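Local coordinates for protein transcriptional regulator (Vibrio vulnificus, PDB 4IVN) that represses the nan genes of sialic acid catabolism, binding the sugar phosphate ManNAc-6P in its SIS domain and probably operator DNA through its helix-turn-helix domain, at residues S170-G175 with R200-V205; K20-V25 with V56-D61; T208-S213 with A226-P231; V141-A146 with A156-D161. One frame throughout, in Å; residues are numbered along the deposited sequence.

In the fold
From the N terminus the chain first closes contact 2, where helix 20-36 meets helix 52-61 within the helix-turn-helix domain; the other three lie in the SIS domain. Contact 4 comes next, a short closure of helix 137-151 onto strand 156-159, outermost in this chain's sheet. Contact 1 then joins the loop before strand 176-181 to the turn leading into strand 204-208, and contact 3 joins the loops after strands 204-208 and 221-224. All four follow in series, so none encloses or crosses another. Contacts 1 and 3 lie at different ends of strand 204-208, their centres about 25 Å apart, whereas the centre of contact 2 lies about 37 Å from that of contact 1.

Contact 1 of 4, residues S170-G175 with R200-V205; sequences SRSSQG and RDIPVV
S173 and I202 bring the two backbones closest, with CA atoms 6.7 Å apart, where a loop and a turn pass each other on the SIS domain. The loop S170-G175 runs from helix 162-170 toward strand 176-181; R200-V205 leaves helix 188-199 through a Schellman motif, with D201 at positive phi (59°) as its C-prime residue, and then enters strand 204-208. The contact therefore ties together the connections at one end of two neighbouring strands of the parallel sheet. R200 does the polar work. Its chain bends at chi3 (68°), which places NE back toward the loop, and the guanidinium grips the carbonyl oxygen of S172 side-on. NE to S172 O is 2.8 Å, on a lone pair in the carbonyl plane, while the second bond, from NH2 to the same oxygen, comes from above that plane. S170 O sits over one face of the guanidinium, 3.0 Å above the plane and toward its rim. R171 brings a like charge close: its NH2 lies 3.6 Å from R200 NH1, the two planes turned 69° apart. Beside this, I202 supplies the apolar half. Its CG2 lies 3.6 Å from S172 OG, and CD1 reaches the backbone at S173 C, also at 3.6 Å. The hydroxyl of S172 bonds to D176 and W178, which fix the serine from the strand side. Two donors on a single carbonyl oxygen hold this bend of the loop, and the oxygens of S170 and S172 probably offset some of the repulsion between the two arginines.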
# COMPACT_ATOMS: atom_id res chain seq x y z
N SER A 170 -6.92 -21.55 -13.65
CA SER A 170 -7.19 -22.94 -14.04
C SER A 170 -6.86 -23.16 -15.53
O SER A 170 -6.71 -24.28 -15.93
CB SER A 170 -8.65 -23.40 -13.78
OG SER A 170 -9.39 -22.74 -14.74
N ARG A 171 -6.70 -22.09 -16.30
CA ARG A 171 -6.43 -22.21 -17.73
C ARG A 171 -5.03 -21.66 -18.03
O ARG A 171 -4.63 -21.43 -19.16
CB ARG A 171 -7.50 -21.48 -18.56
CG ARG A 171 -8.95 -22.02 -18.37
CD ARG A 171 -9.28 -23.20 -19.36
NE ARG A 171 -8.41 -24.31 -19.25
CZ ARG A 171 -8.08 -25.20 -20.21
NH1 ARG A 171 -8.49 -25.13 -21.47
NH2 ARG A 171 -7.27 -26.18 -19.86
N SER A 172 -4.30 -21.41 -16.99
CA SER A 172 -3.00 -20.82 -17.09
C SER A 172 -2.00 -21.71 -17.90
O SER A 172 -2.08 -22.97 -17.83
CB SER A 172 -2.47 -20.70 -15.70
OG SER A 172 -1.43 -19.73 -15.66
N SER A 173 -1.12 -21.07 -18.67
CA SER A 173 -0.31 -21.81 -19.68
C SER A 173 1.08 -21.22 -19.72
O SER A 173 1.35 -20.19 -19.09
CB SER A 173 -0.94 -21.69 -21.07
OG SER A 173 -0.84 -20.34 -21.55
N GLN A 174 1.99 -21.94 -20.40
CA GLN A 174 3.39 -21.50 -20.55
C GLN A 174 3.54 -20.04 -20.87
O GLN A 174 2.90 -19.55 -21.77
CB GLN A 174 4.09 -22.32 -21.69
CG GLN A 174 4.66 -23.63 -21.19
CD GLN A 174 5.54 -23.39 -19.99
OE1 GLN A 174 5.41 -24.08 -18.97
NE2 GLN A 174 6.36 -22.33 -20.04
N GLY A 175 4.37 -19.36 -20.10
CA GLY A 175 4.63 -17.96 -20.24
C GLY A 175 3.88 -17.16 -19.14
O GLY A 175 4.13 -15.97 -18.93
N ARG A 200 -0.87 -26.90 -12.44
CA ARG A 200 -0.66 -26.99 -13.87
C ARG A 200 0.78 -26.67 -14.24
O ARG A 200 1.02 -26.34 -15.39
CB ARG A 200 -1.55 -25.96 -14.54
CG ARG A 200 -2.97 -26.43 -14.59
CD ARG A 200 -3.82 -25.28 -15.00
NE ARG A 200 -3.55 -24.87 -16.39
CZ ARG A 200 -4.02 -25.52 -17.45
NH1 ARG A 200 -4.77 -26.62 -17.31
NH2 ARG A 200 -3.76 -25.05 -18.65
N ASP A 201 1.70 -26.76 -13.28
CA ASP A 201 3.14 -26.49 -13.48
C ASP A 201 3.46 -25.06 -13.97
O ASP A 201 4.44 -24.87 -14.68
CB ASP A 201 3.77 -27.54 -14.40
CG ASP A 201 3.43 -28.92 -13.93
OD1 ASP A 201 3.70 -29.19 -12.74
OD2 ASP A 201 2.80 -29.70 -14.67
N ILE A 202 2.65 -24.08 -13.55
CA ILE A 202 2.92 -22.67 -13.86
C ILE A 202 3.56 -22.12 -12.62
O ILE A 202 3.07 -22.46 -11.55
CB ILE A 202 1.59 -21.95 -14.17
CG1 ILE A 202 0.91 -22.65 -15.37
CG2 ILE A 202 1.81 -20.41 -14.36
CD1 ILE A 202 1.79 -22.90 -16.61
N PRO A 203 4.68 -21.36 -12.70
CA PRO A 203 5.28 -20.88 -11.47
C PRO A 203 4.40 -19.96 -10.60
O PRO A 203 3.61 -19.12 -11.12
CB PRO A 203 6.55 -20.08 -11.94
CG PRO A 203 6.16 -19.66 -13.35
CD PRO A 203 5.38 -20.84 -13.90
N VAL A 204 4.52 -20.14 -9.29
CA VAL A 204 3.75 -19.35 -8.33
C VAL A 204 4.74 -18.80 -7.37
O VAL A 204 5.47 -19.60 -6.79
CB VAL A 204 2.71 -20.23 -7.57
CG1 VAL A 204 1.97 -19.44 -6.45
CG2 VAL A 204 1.69 -20.86 -8.54
N VAL A 205 4.72 -17.50 -7.14
CA VAL A 205 5.66 -16.86 -6.15
C VAL A 205 4.76 -16.33 -5.01
O VAL A 205 3.82 -15.58 -5.27
CB VAL A 205 6.40 -15.64 -6.78
CG1 VAL A 205 7.26 -14.87 -5.75
CG2 VAL A 205 7.34 -16.14 -7.92

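Contact 2 of 4, residues K20-V25 with V56-D61; sequences KKLRVV and VRLCRD
L22 and V25, one helical turn apart on helix 20-36, lean against L58 of helix 52-61, and the short segments K20-V25 and V56-D61 cross almost perpendicularly, at -86°, with their axes 9.8 Å apart. Packing is tightest at V25: its CG1 lies 3.3 Å from L58 CD2, closer than carbon atoms usually come. CG1 stands anti to the backbone N (chi1 -179°), which turns that methyl toward the leucine, and the two side chains slide past each other in opposite directions. L22 meets L58 near the L58 backbone, with CD1 3.8 Å from L58 N and 4.1 Å from L58 CB. F18 also touches L58, and T54 touches both L22 and V25. The contact sets helix 20-36 across helix 52-61 in the interior of the RpiR-type helix-turn-helix domain. Toward solvent it loosens and turns polar. R57 and D61 are exposed residues, and L22 crosses each of them at about a right angle. The same CD1 of L22 lies 4.2 Å above the centre of the R57 guanidinium, while CD2 approaches R57 NH1 and comes to 3.6 Å from D61 OD2. Here the leucine meets the charged groups through its methyls. K21 NZ stays 6.2 Å from R57 NH2, a pair of like charges, and makes a weak hydrogen bond to T54.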
# COMPACT_ATOMS: atom_id res chain seq x y z
N LYS A 20 -1.89 -38.85 24.56
CA LYS A 20 -0.51 -38.34 24.61
C LYS A 20 -0.21 -37.39 23.45
O LYS A 20 0.39 -36.33 23.65
CB LYS A 20 0.56 -39.46 24.64
CG LYS A 20 1.98 -38.88 24.75
CD LYS A 20 3.01 -39.77 25.42
CE LYS A 20 4.10 -40.16 24.44
NZ LYS A 20 5.24 -40.83 25.13
N LYS A 21 -0.60 -37.77 22.23
CA LYS A 21 -0.23 -37.00 21.08
C LYS A 21 -0.89 -35.59 21.20
O LYS A 21 -0.21 -34.55 21.04
CB LYS A 21 -0.64 -37.74 19.79
CG LYS A 21 0.20 -37.38 18.56
CD LYS A 21 0.30 -38.54 17.56
CE LYS A 21 0.34 -38.10 16.08
NZ LYS A 21 1.30 -37.05 15.59
N LEU A 22 -2.18 -35.58 21.48
CA LEU A 22 -2.93 -34.33 21.72
C LEU A 22 -2.33 -33.51 22.91
O LEU A 22 -2.29 -32.28 22.85
CB LEU A 22 -4.44 -34.60 21.90
CG LEU A 22 -5.47 -34.54 20.76
CD1 LEU A 22 -4.93 -34.49 19.35
CD2 LEU A 22 -6.41 -35.73 20.86
N ARG A 23 -1.85 -34.20 23.95
CA ARG A 23 -1.25 -33.58 25.17
C ARG A 23 -0.01 -32.80 24.82
O ARG A 23 0.24 -31.75 25.42
CB ARG A 23 -0.86 -34.61 26.25
CG ARG A 23 -2.00 -35.09 27.14
CD ARG A 23 -1.53 -35.85 28.39
NE ARG A 23 -2.44 -35.59 29.51
CZ ARG A 23 -2.26 -34.67 30.47
NH1 ARG A 23 -1.17 -33.91 30.51
NH2 ARG A 23 -3.19 -34.51 31.40
N VAL A 24 0.76 -33.33 23.86
CA VAL A 24 1.97 -32.64 23.42
C VAL A 24 1.56 -31.28 22.85
O VAL A 24 2.16 -30.25 23.14
CB VAL A 24 2.70 -33.48 22.37
CG1 VAL A 24 3.69 -32.63 21.60
CG2 VAL A 24 3.42 -34.67 23.06
N VAL A 25 0.51 -31.29 22.04
CA VAL A 25 0.08 -30.04 21.41
C VAL A 25 -0.58 -29.15 22.45
O VAL A 25 -0.36 -27.93 22.44
CB VAL A 25 -0.92 -30.28 20.25
CG1 VAL A 25 -1.31 -28.95 19.61
CG2 VAL A 25 -0.35 -31.22 19.18
N VAL A 56 -5.62 -30.15 14.36
CA VAL A 56 -7.03 -29.95 14.07
C VAL A 56 -7.90 -30.72 15.07
O VAL A 56 -8.88 -30.17 15.62
CB VAL A 56 -7.41 -30.38 12.62
CG1 VAL A 56 -8.89 -30.27 12.43
CG2 VAL A 56 -6.72 -29.52 11.55
N ARG A 57 -7.54 -31.99 15.33
CA ARG A 57 -8.31 -32.80 16.25
C ARG A 57 -8.32 -32.17 17.63
O ARG A 57 -9.38 -32.10 18.26
CB ARG A 57 -7.83 -34.27 16.28
CG ARG A 57 -8.88 -35.24 16.81
CD ARG A 57 -8.38 -36.69 16.81
NE ARG A 57 -7.05 -36.79 16.20
CZ ARG A 57 -6.03 -37.51 16.68
NH1 ARG A 57 -6.20 -38.25 17.77
NH2 ARG A 57 -4.86 -37.48 16.04
N LEU A 58 -7.19 -31.67 18.11
CA LEU A 58 -7.19 -30.93 19.38
C LEU A 58 -8.21 -29.76 19.31
O LEU A 58 -9.12 -29.63 20.16
CB LEU A 58 -5.76 -30.44 19.70
CG LEU A 58 -5.60 -29.54 20.93
CD1 LEU A 58 -5.96 -30.31 22.17
CD2 LEU A 58 -4.21 -28.99 21.12
N CYS A 59 -8.06 -28.88 18.30
CA CYS A 59 -8.97 -27.80 18.08
C CYS A 59 -10.42 -28.26 18.13
O CYS A 59 -11.22 -27.68 18.89
CB CYS A 59 -8.64 -27.03 16.74
SG CYS A 59 -7.00 -26.27 17.00
N ARG A 60 -10.80 -29.28 17.36
CA ARG A 60 -12.21 -29.65 17.36
C ARG A 60 -12.65 -30.32 18.67
O ARG A 60 -13.77 -30.10 19.13
CB ARG A 60 -12.55 -30.52 16.16
CG ARG A 60 -12.29 -29.79 14.87
CD ARG A 60 -12.73 -30.61 13.68
NE ARG A 60 -12.47 -29.81 12.48
CZ ARG A 60 -12.17 -30.28 11.26
NH1 ARG A 60 -12.07 -31.58 11.05
NH2 ARG A 60 -11.97 -29.43 10.25
N ASP A 61 -11.74 -31.06 19.31
CA ASP A 61 -12.05 -31.70 20.59
C ASP A 61 -12.41 -30.64 21.58
O ASP A 61 -13.16 -30.88 22.55
CB ASP A 61 -10.88 -32.53 21.12
CG ASP A 61 -10.77 -33.88 20.45
OD1 ASP A 61 -11.61 -34.19 19.58
OD2 ASP A 61 -9.84 -34.62 20.79

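Contact 3 of 4, residues T208-S213 with A226-P231; sequences TNINHS and ARPEGP
I210 and P228 are brought together by the isoleucine torsions: chi1 of -163° sets CG1 anti to the backbone N, and chi2 of 110° carries CD1 across to the proline ring. N209, with CG anti to its carbonyl carbon, directs its amide end toward the backbone of A226 and R227. Both loops belong to the SIS domain, following strands 204-208 and 221-224 of the parallel sheet, and the second includes G230 and P231, which touch the bound ManNAc-6P. The N209 side chain itself lies about 7 Å from that ligand. N209 and P228 form the closest backbone pair, their CA atoms 4.9 Å apart. Within the first loop T208 OG1 hydrogen-bonds to I210 O at 2.9 Å, joining residues on either side of N209. Beyond the contact, I210 also packs on T40 and D43, and P228 on F38, so the pair meets the helix-turn-helix domain. R227 turns its guanidinium toward S104 and D107, while its carbonyl oxygen accepts from S239. The proline crosses I210 at about a right angle, with CD1 of I210 3.8 Å from P228 CB, and P228 CA makes a bent CA-H...O contact with N209 O at 3.4 Å.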
# COMPACT_ATOMS: atom_id res chain seq x y z
N THR A 208 4.59 -13.32 1.61
CA THR A 208 3.84 -13.57 2.88
C THR A 208 4.65 -12.96 3.99
O THR A 208 5.67 -12.30 3.74
CB THR A 208 3.83 -15.09 3.23
OG1 THR A 208 5.20 -15.46 3.54
CG2 THR A 208 3.44 -15.85 2.07
N ASN A 209 4.19 -13.16 5.22
CA ASN A 209 4.95 -12.76 6.39
C ASN A 209 5.14 -13.95 7.30
O ASN A 209 5.34 -13.80 8.50
CB ASN A 209 4.14 -11.66 7.20
CG ASN A 209 3.98 -10.36 6.44
OD1 ASN A 209 4.54 -9.33 6.83
ND2 ASN A 209 3.14 -10.36 5.45
N ILE A 210 5.16 -15.16 6.73
CA ILE A 210 5.44 -16.32 7.53
C ILE A 210 6.17 -17.38 6.66
O ILE A 210 5.88 -17.52 5.48
CB ILE A 210 4.14 -16.83 8.22
CG1 ILE A 210 4.48 -17.77 9.34
CG2 ILE A 210 3.21 -17.44 7.25
CD1 ILE A 210 4.17 -17.15 10.68
N ASN A 211 7.18 -18.01 7.22
CA ASN A 211 7.90 -19.05 6.50
C ASN A 211 7.15 -20.30 6.13
O ASN A 211 7.37 -20.83 5.05
CB ASN A 211 9.20 -19.40 7.26
CG ASN A 211 10.13 -18.23 7.26
OD1 ASN A 211 10.64 -17.85 6.21
ND2 ASN A 211 10.21 -17.53 8.37
N HIS A 212 6.27 -20.80 7.03
CA HIS A 212 5.54 -22.04 6.71
C HIS A 212 4.07 -21.88 6.81
O HIS A 212 3.55 -21.31 7.78
CB HIS A 212 5.97 -23.14 7.65
CG HIS A 212 7.48 -23.30 7.72
ND1 HIS A 212 8.17 -24.07 6.85
CD2 HIS A 212 8.41 -22.77 8.61
CE1 HIS A 212 9.47 -23.99 7.14
NE2 HIS A 212 9.61 -23.22 8.24
N SER A 213 3.34 -22.44 5.85
CA SER A 213 1.94 -22.09 5.81
C SER A 213 1.43 -23.05 4.75
O SER A 213 2.23 -23.60 4.00
CB SER A 213 1.80 -20.60 5.37
OG SER A 213 1.85 -20.52 3.91
N ALA A 226 8.88 -9.43 7.46
CA ALA A 226 8.81 -9.53 8.89
C ALA A 226 7.43 -9.24 9.42
O ALA A 226 6.53 -8.82 8.69
CB ALA A 226 9.85 -8.61 9.55
N ARG A 227 7.24 -9.54 10.70
CA ARG A 227 5.93 -9.35 11.41
C ARG A 227 4.78 -10.19 10.89
O ARG A 227 3.89 -9.64 10.25
CB ARG A 227 5.43 -7.91 11.35
CG ARG A 227 6.54 -6.94 11.59
CD ARG A 227 6.46 -6.33 13.00
NE ARG A 227 7.49 -6.93 13.83
CZ ARG A 227 8.83 -6.76 13.71
NH1 ARG A 227 9.39 -5.98 12.80
NH2 ARG A 227 9.62 -7.39 14.55
N PRO A 228 4.72 -11.47 11.32
CA PRO A 228 3.59 -12.35 11.03
C PRO A 228 2.33 -11.71 11.56
O PRO A 228 2.32 -11.12 12.65
CB PRO A 228 3.88 -13.56 11.91
CG PRO A 228 5.33 -13.59 12.17
CD PRO A 228 5.81 -12.17 12.06
N GLU A 229 1.22 -11.85 10.86
CA GLU A 229 -0.04 -11.30 11.42
C GLU A 229 -0.68 -12.27 12.38
O GLU A 229 -0.47 -13.46 12.24
CB GLU A 229 -1.04 -11.04 10.23
CG GLU A 229 -0.48 -9.90 9.42
CD GLU A 229 -1.45 -9.34 8.45
OE1 GLU A 229 -2.37 -10.08 8.01
OE2 GLU A 229 -1.27 -8.18 8.06
N GLY A 230 -1.49 -11.79 13.33
CA GLY A 230 -2.26 -12.67 14.26
C GLY A 230 -3.73 -12.33 14.03
O GLY A 230 -4.02 -11.41 13.23
N PRO A 231 -4.64 -13.00 14.75
CA PRO A 231 -6.05 -12.86 14.52
C PRO A 231 -6.52 -11.42 14.68
O PRO A 231 -7.53 -11.05 14.08
CB PRO A 231 -6.67 -13.76 15.63
CG PRO A 231 -5.62 -14.89 15.78
CD PRO A 231 -4.38 -13.98 15.83

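Contact 4 of 4, residues V141-A146 with A156-D161; sequences VGRYLA and AIMFED
A beta-alpha-beta unit of the SIS domain, made of strand 129-133, helix 137-151 and strand 156-159, is where R143, G142 and A146 of the helix lie against M158, A156 and E160. The helix segment V141-A146 runs nearly antiparallel to strand 156-159, at 168°, with the axes 7.7 Å apart. M158 fills the middle. Its chi1 (176°) sets CG anti to the backbone N, and SD lies 3.6 Å from G142 CA; the sulfur packs directly on the glycine backbone, where no side chain intervenes. At the start of the strand A146 CB meets the CB atoms of A156 and M158, each at 4.0 Å. R143 reaches over M158, its CD 3.5 Å from M158 CG, and M158 O lies above the rim of its guanidinium. The end of R143 grips the E160 carboxylate side-on: R143 NE to E160 OE2 and R143 NH2 to E160 OE1 are both 2.8 Å, each oxygen offering its syn lone pair, though the guanidinium and carboxylate planes are turned 37° apart. OE2 also bonds to the hydroxyl of S139, and R143 packs on I140 of the second subunit. The two-bond salt bridge, one bond to each oxygen, together with S139 on OE2, therefore fixes the carboxylate's orientation and ties the helix to the residue just past the strand.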
# COMPACT_ATOMS: atom_id res chain seq x y z
N VAL A 141 -1.25 -4.72 -1.25
CA VAL A 141 0.09 -5.17 -1.69
C VAL A 141 0.13 -5.69 -3.14
O VAL A 141 1.05 -5.28 -3.89
CB VAL A 141 0.73 -6.21 -0.69
CG1 VAL A 141 2.12 -6.69 -1.19
CG2 VAL A 141 0.79 -5.54 0.69
N GLY A 142 -0.85 -6.53 -3.49
CA GLY A 142 -1.00 -7.08 -4.83
C GLY A 142 -1.26 -5.95 -5.87
O GLY A 142 -0.69 -5.93 -6.94
N ARG A 143 -2.08 -4.94 -5.51
CA ARG A 143 -2.25 -3.77 -6.37
C ARG A 143 -0.96 -3.01 -6.55
O ARG A 143 -0.71 -2.50 -7.63
CB ARG A 143 -3.30 -2.81 -5.75
CG ARG A 143 -4.78 -3.24 -5.88
CD ARG A 143 -5.26 -3.59 -7.32
NE ARG A 143 -6.63 -4.25 -7.40
CZ ARG A 143 -7.33 -4.52 -8.52
NH1 ARG A 143 -6.81 -4.27 -9.73
NH2 ARG A 143 -8.59 -5.04 -8.42
N TYR A 144 -0.19 -2.85 -5.50
CA TYR A 144 1.08 -2.13 -5.71
C TYR A 144 1.99 -2.90 -6.65
O TYR A 144 2.67 -2.32 -7.48
CB TYR A 144 1.80 -1.84 -4.38
CG TYR A 144 2.99 -0.90 -4.55
CD1 TYR A 144 2.84 0.43 -5.14
CD2 TYR A 144 4.26 -1.26 -4.04
CE1 TYR A 144 3.95 1.29 -5.25
CE2 TYR A 144 5.33 -0.39 -4.14
CZ TYR A 144 5.15 0.87 -4.75
OH TYR A 144 6.27 1.65 -4.85
N LEU A 145 2.02 -4.22 -6.50
CA LEU A 145 2.82 -5.04 -7.45
C LEU A 145 2.36 -4.91 -8.92
O LEU A 145 3.22 -4.70 -9.83
CB LEU A 145 2.70 -6.52 -6.99
CG LEU A 145 3.47 -7.57 -7.86
CD1 LEU A 145 4.99 -7.18 -7.99
CD2 LEU A 145 3.31 -8.90 -7.08
N ALA A 146 1.07 -5.06 -9.19
CA ALA A 146 0.62 -4.97 -10.51
C ALA A 146 0.93 -3.56 -11.05
O ALA A 146 1.25 -3.40 -12.20
CB ALA A 146 -0.89 -5.21 -10.56
N ALA A 156 0.14 -7.20 -16.15
CA ALA A 156 -0.13 -7.71 -14.80
C ALA A 156 -1.57 -7.45 -14.51
O ALA A 156 -2.12 -6.34 -14.76
CB ALA A 156 0.75 -7.06 -13.76
N ILE A 157 -2.22 -8.46 -13.97
CA ILE A 157 -3.56 -8.26 -13.44
C ILE A 157 -3.60 -8.64 -11.98
O ILE A 157 -3.14 -9.73 -11.58
CB ILE A 157 -4.57 -9.11 -14.19
CG1 ILE A 157 -5.98 -8.90 -13.61
CG2 ILE A 157 -4.22 -10.55 -14.00
CD1 ILE A 157 -6.99 -9.54 -14.47
N MET A 158 -4.14 -7.74 -11.17
CA MET A 158 -4.47 -8.06 -9.79
C MET A 158 -5.97 -8.49 -9.67
O MET A 158 -6.86 -7.77 -10.11
CB MET A 158 -4.09 -6.87 -8.92
CG MET A 158 -4.44 -6.94 -7.45
SD MET A 158 -3.78 -8.39 -6.70
CE MET A 158 -4.78 -8.43 -5.19
N PHE A 159 -6.24 -9.66 -9.09
CA PHE A 159 -7.65 -10.08 -8.82
C PHE A 159 -7.94 -9.92 -7.29
O PHE A 159 -7.24 -10.57 -6.46
CB PHE A 159 -7.80 -11.60 -9.14
CG PHE A 159 -7.53 -11.99 -10.57
CD1 PHE A 159 -6.23 -12.28 -11.00
CD2 PHE A 159 -8.59 -12.14 -11.48
CE1 PHE A 159 -5.99 -12.74 -12.31
CE2 PHE A 159 -8.34 -12.52 -12.78
CZ PHE A 159 -7.05 -12.84 -13.19
N GLU A 160 -8.97 -9.21 -6.85
CA GLU A 160 -9.55 -9.69 -5.50
C GLU A 160 -10.86 -10.50 -5.64
O GLU A 160 -11.40 -11.05 -4.54
CB GLU A 160 -9.76 -8.58 -4.42
CG GLU A 160 -8.54 -7.71 -4.27
CD GLU A 160 -8.44 -6.69 -5.36
OE1 GLU A 160 -9.35 -6.64 -6.22
OE2 GLU A 160 -7.47 -5.92 -5.33
N ASP A 161 -11.38 -10.54 -6.91
CA ASP A 161 -12.43 -11.56 -7.16
C ASP A 161 -11.77 -12.96 -7.27
O ASP A 161 -11.15 -13.26 -8.31
CB ASP A 161 -13.33 -11.26 -8.37
CG ASP A 161 -14.52 -12.25 -8.44
OD1 ASP A 161 -15.69 -11.97 -8.96
OD2 ASP A 161 -14.29 -13.39 -7.91